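Local coordinates for hydrazine synthase subunit alpha (Candidatus Kuenenia stuttgartiensis, PDB 5C2V), which catalyses, within the hydrazine synthase complex, the condensation of hydroxylamine with ammonia to hydrazine, the second half-reaction of hydrazine formation from nitric oxide, at residues Val644-Asp649 / Arg687-Leu692; Gln766-Asn769 / Pro773-Tyr776. All coordinates share one frame; numbering follows the deposited sequence.

Interaction 1. Residues Val644-Asp649 / Arg687-Leu692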
# COMPACT_ATOMS: atom_id res chain seq x y z
N VAL D 644 -30.63 10.10 -3.04
CA VAL D 644 -30.57 10.27 -4.48
C VAL D 644 -30.47 8.91 -5.18
O VAL D 644 -29.49 8.19 -5.00
CB VAL D 644 -29.39 11.15 -4.91
CG1 VAL D 644 -29.39 11.34 -6.41
CG2 VAL D 644 -29.45 12.49 -4.20
N ASP D 645 -31.49 8.58 -5.95
CA ASP D 645 -31.52 7.32 -6.69
C ASP D 645 -31.31 7.57 -8.18
O ASP D 645 -31.95 8.45 -8.76
CB ASP D 645 -32.85 6.59 -6.45
CG ASP D 645 -32.86 5.19 -7.01
OD1 ASP D 645 -33.20 5.02 -8.21
OD2 ASP D 645 -32.53 4.25 -6.26
N PHE D 646 -30.40 6.81 -8.79
CA PHE D 646 -30.01 7.05 -10.17
C PHE D 646 -31.17 6.88 -11.15
O PHE D 646 -31.28 7.63 -12.13
CB PHE D 646 -28.87 6.11 -10.57
CG PHE D 646 -28.33 6.36 -11.95
CD1 PHE D 646 -27.41 7.37 -12.17
CD2 PHE D 646 -28.75 5.59 -13.03
CE1 PHE D 646 -26.91 7.61 -13.44
CE2 PHE D 646 -28.26 5.83 -14.30
CZ PHE D 646 -27.33 6.84 -14.50
N ARG D 647 -32.04 5.91 -10.89
CA ARG D 647 -33.15 5.61 -11.78
C ARG D 647 -34.25 6.66 -11.68
O ARG D 647 -34.82 7.08 -12.69
CB ARG D 647 -33.72 4.23 -11.47
CG ARG D 647 -32.67 3.14 -11.39
CD ARG D 647 -33.13 1.99 -10.53
NE ARG D 647 -33.32 2.40 -9.14
CZ ARG D 647 -33.78 1.60 -8.18
NH1 ARG D 647 -34.10 0.35 -8.46
NH2 ARG D 647 -33.91 2.06 -6.94
N ARG D 648 -34.55 7.08 -10.46
CA ARG D 648 -35.62 8.03 -10.20
C ARG D 648 -35.21 9.48 -10.46
O ARG D 648 -36.01 10.29 -10.93
CB ARG D 648 -36.11 7.88 -8.76
CG ARG D 648 -37.35 8.70 -8.43
CD ARG D 648 -37.19 9.40 -7.09
NE ARG D 648 -36.82 8.48 -6.03
CZ ARG D 648 -36.30 8.85 -4.86
NH1 ARG D 648 -36.08 10.14 -4.62
NH2 ARG D 648 -36.00 7.94 -3.95
N ASP D 649 -33.96 9.80 -10.15
CA ASP D 649 -33.51 11.19 -10.13
C ASP D 649 -32.61 11.56 -11.31
O ASP D 649 -32.95 12.42 -12.12
CB ASP D 649 -32.80 11.49 -8.81
CG ASP D 649 -33.69 11.29 -7.60
OD1 ASP D 649 -34.90 11.61 -7.70
OD2 ASP D 649 -33.20 10.80 -6.57
N ARG D 687 -27.45 1.88 -19.73
CA ARG D 687 -26.30 2.25 -20.54
C ARG D 687 -25.54 3.43 -19.93
O ARG D 687 -24.31 3.43 -19.87
CB ARG D 687 -26.73 2.59 -21.97
CG ARG D 687 -25.61 3.12 -22.85
CD ARG D 687 -24.47 2.13 -22.94
NE ARG D 687 -24.87 0.89 -23.58
CZ ARG D 687 -24.14 -0.22 -23.59
NH1 ARG D 687 -22.95 -0.24 -22.99
NH2 ARG D 687 -24.58 -1.31 -24.20
N ALA D 688 -26.29 4.44 -19.48
CA ALA D 688 -25.70 5.65 -18.92
C ALA D 688 -24.90 5.35 -17.65
O ALA D 688 -23.81 5.88 -17.46
CB ALA D 688 -26.77 6.68 -18.64
N TYR D 689 -25.45 4.49 -16.80
CA TYR D 689 -24.78 4.13 -15.56
C TYR D 689 -23.50 3.35 -15.83
O TYR D 689 -22.46 3.61 -15.23
CB TYR D 689 -25.71 3.31 -14.65
CG TYR D 689 -25.14 3.07 -13.27
CD1 TYR D 689 -24.41 1.92 -12.99
CD2 TYR D 689 -25.35 3.98 -12.25
CE1 TYR D 689 -23.89 1.70 -11.72
CE2 TYR D 689 -24.84 3.77 -10.98
CZ TYR D 689 -24.11 2.63 -10.73
OH TYR D 689 -23.60 2.41 -9.47
N ASN D 690 -23.58 2.39 -16.75
CA ASN D 690 -22.41 1.61 -17.15
C ASN D 690 -21.33 2.49 -17.74
O ASN D 690 -20.14 2.28 -17.51
CB ASN D 690 -22.81 0.52 -18.14
CG ASN D 690 -23.47 -0.67 -17.48
OD1 ASN D 690 -22.79 -1.52 -16.90
ND2 ASN D 690 -24.79 -0.74 -17.56
N SER D 691 -21.74 3.49 -18.52
CA SER D 691 -20.81 4.42 -19.13
C SER D 691 -20.11 5.28 -18.08
O SER D 691 -18.88 5.37 -18.06
CB SER D 691 -21.53 5.32 -20.14
OG SER D 691 -22.07 4.56 -21.21
N LEU D 692 -20.90 5.91 -17.22
CA LEU D 692 -20.37 6.86 -16.25
C LEU D 692 -19.50 6.22 -15.17
O LEU D 692 -18.62 6.87 -14.61
CB LEU D 692 -21.52 7.63 -15.59
CG LEU D 692 -22.27 8.59 -16.52
CD1 LEU D 692 -23.54 9.10 -15.86
CD2 LEU D 692 -21.37 9.75 -16.92
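F646 and Y689 meet as an edge-to-face (T-shaped) aromatic pair, the tyrosine offering its edge and the phenylalanine its face. The ring centroids lie 5.1 Å apart and the planes stand at 74°. F646 can be followed outward from CB, which points at helix 687-692. With CG anti to the backbone N (chi1 -175°), the ring is carried across to that helix. There F646 CG and F646 CD2 each lie 3.8 Å from Y689 CD2, which sits above the middle of the ring. Further out, F646 CE2 comes against the root of the tyrosine, 3.6 Å from Y689 CB. On the other flank, F646 CE1 approaches L692 CD1 at 4.4 Å, close to the ring plane. At the tip, F646 CZ reaches the helix backbone, 3.8 Å from Y689 N, and also touches A688 CB near the ring plane. One phenylalanine thus packs on positions 688, 689 and 692, which face it from one side of the helix. Just before F646, D645 is the N-cap, its OD1 taking weak bonds from the backbone N of R647 and R648. R647 grips this carboxylate side-on, NE to D645 OD1 at 2.8 Å and NH2 to D645 OD2 at 2.7 Å, fixing it at the helix start. The hydroxyl of Y689 is held by G497 N and the carbonyl of A765. All four touching residues are buried in the C-terminal cytochrome c domain. Further along helix 646-657, Q651 and L654 touch both F646 and A688, while W760 of helix 751-762 packs on Y689.

Interaction 2. Residues Gln766-Asn769 / Pro773-Tyr776. With CA (calcium ion), chain Z.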
# COMPACT_ATOMS: atom_id res chain seq x y z
N GLN D 766 -24.39 5.42 -6.28
CA GLN D 766 -25.12 4.17 -6.35
C GLN D 766 -26.10 4.16 -7.51
O GLN D 766 -26.21 5.13 -8.26
CB GLN D 766 -25.87 3.90 -5.04
CG GLN D 766 -24.98 3.69 -3.82
CD GLN D 766 -24.51 4.99 -3.21
OE1 GLN D 766 -24.90 6.07 -3.65
NE2 GLN D 766 -23.68 4.90 -2.18
N TRP D 767 -26.81 3.05 -7.65
CA TRP D 767 -27.84 2.86 -8.66
C TRP D 767 -29.18 2.68 -7.96
O TRP D 767 -30.10 3.47 -8.13
CB TRP D 767 -27.51 1.65 -9.54
CG TRP D 767 -28.70 0.99 -10.21
CD1 TRP D 767 -29.45 -0.04 -9.72
CD2 TRP D 767 -29.23 1.29 -11.51
NE1 TRP D 767 -30.43 -0.38 -10.61
CE2 TRP D 767 -30.31 0.42 -11.72
CE3 TRP D 767 -28.89 2.21 -12.51
CZ2 TRP D 767 -31.07 0.44 -12.89
CZ3 TRP D 767 -29.65 2.23 -13.67
CH2 TRP D 767 -30.72 1.35 -13.85
N ASP D 768 -29.26 1.62 -7.16
CA ASP D 768 -30.44 1.36 -6.38
C ASP D 768 -30.17 1.82 -4.95
O ASP D 768 -29.45 1.16 -4.21
CB ASP D 768 -30.78 -0.13 -6.43
CG ASP D 768 -32.21 -0.43 -6.09
OD1 ASP D 768 -32.74 0.19 -5.15
OD2 ASP D 768 -32.82 -1.28 -6.77
N ASN D 769 -30.73 2.97 -4.59
CA ASN D 769 -30.55 3.52 -3.26
C ASN D 769 -31.74 3.26 -2.35
O ASN D 769 -31.76 3.70 -1.20
CB ASN D 769 -30.26 5.02 -3.33
CG ASN D 769 -28.82 5.35 -2.99
OD1 ASN D 769 -28.14 4.58 -2.30
ND2 ASN D 769 -28.34 6.50 -3.45
N PRO D 773 -36.38 -4.86 -2.63
CA PRO D 773 -36.96 -4.83 -3.98
C PRO D 773 -38.00 -3.73 -4.13
O PRO D 773 -38.88 -3.59 -3.28
CB PRO D 773 -37.60 -6.22 -4.12
CG PRO D 773 -37.86 -6.66 -2.72
CD PRO D 773 -36.74 -6.09 -1.90
N ASP D 774 -37.90 -2.96 -5.22
CA ASP D 774 -38.86 -1.90 -5.49
C ASP D 774 -39.37 -1.96 -6.93
O ASP D 774 -39.05 -2.89 -7.67
CB ASP D 774 -38.24 -0.53 -5.21
CG ASP D 774 -36.85 -0.38 -5.80
OD1 ASP D 774 -36.74 -0.17 -7.02
OD2 ASP D 774 -35.87 -0.48 -5.03
N PHE D 775 -40.16 -0.96 -7.31
CA PHE D 775 -40.80 -0.94 -8.62
C PHE D 775 -39.90 -0.39 -9.72
O PHE D 775 -40.22 -0.49 -10.91
CB PHE D 775 -42.10 -0.13 -8.56
CG PHE D 775 -43.16 -0.76 -7.71
CD1 PHE D 775 -43.18 -2.12 -7.49
CD2 PHE D 775 -44.16 0.02 -7.14
CE1 PHE D 775 -44.16 -2.70 -6.70
CE2 PHE D 775 -45.14 -0.55 -6.35
CZ PHE D 775 -45.14 -1.91 -6.14
N TYR D 776 -38.77 0.20 -9.33
CA TYR D 776 -37.84 0.78 -10.29
C TYR D 776 -36.98 -0.31 -10.95
O TYR D 776 -36.67 -1.32 -10.31
CB TYR D 776 -36.96 1.83 -9.62
CG TYR D 776 -37.72 3.08 -9.22
CD1 TYR D 776 -38.01 4.06 -10.15
CD2 TYR D 776 -38.15 3.26 -7.91
CE1 TYR D 776 -38.71 5.20 -9.79
CE2 TYR D 776 -38.84 4.40 -7.54
CZ TYR D 776 -39.12 5.37 -8.49
OH TYR D 776 -39.81 6.50 -8.13
CA CA Z . -34.01 -1.42 -4.04
O HOH W 1 -34.11 -2.89 -5.94
O HOH W 2 -32.07 -2.51 -3.20
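D768 and D774 reach a shared calcium ion from opposite directions, each giving it one carboxylate oxygen. D768 OD1 and D774 OD2 both bind the ion at 2.3 Å, and their carboxylate planes are turned 53° from each other. D768 OD1 and D774 OD2 lie 3.2 Å apart, as expected of two ligands on one metal; the ion probably offsets their charge. D774 places CG between the backbone N and the carbonyl carbon (chi1 46°), turning its carboxylate back toward the ion. A second positive charge serves the outer oxygens: R647, from helix 646-657, forms salt bridges through NH1 with D768 OD2 and D774 OD1, and probably helps to balance the negative charge gathered here. The site is a short calcium-binding loop, with all its protein ligands between residues 768 and 774; the carbonyl oxygens of I770 and G772 complete the set. Within it, D774 OD1 uses its anti lone pair to accept from Y776 N, 3.1 Å from D774 OD1, an Asx turn that, with the calcium and R647, helps to fix the rotation of the carboxylate. On the packed side, the buried D768 is followed by N769, whose backbone N donates to D645 OD2, and the carbonyl O of D768 accepts from Q502 NE2. D774, by comparison, is partly exposed. The looser part of the coordination sphere belongs to two waters, each 2.4 Å from the calcium, which fill the remaining positions of a six-coordinate shell with solvent molecules rather than protein.

Followed from the N terminus, the chain enters interaction 1 at residues 644-649 and closes a 37-residue loop when helix 687-692 packs back on it. It later passes along helix 751-762 and opens interaction 2 at residues 766-769, where three residues suffice to complete the loop before 773-776. The two loops are in series, neither nested nor crossed, yet their centres lie 10 Å apart and they touch directly. V644 O is 2.6 Å from N769 ND2, a probable hydrogen bond, and R648 packs on Y776. Residues 644-649, running into helix 646-657, thus join helix 687-692 to the calcium-binding loop near the C terminus.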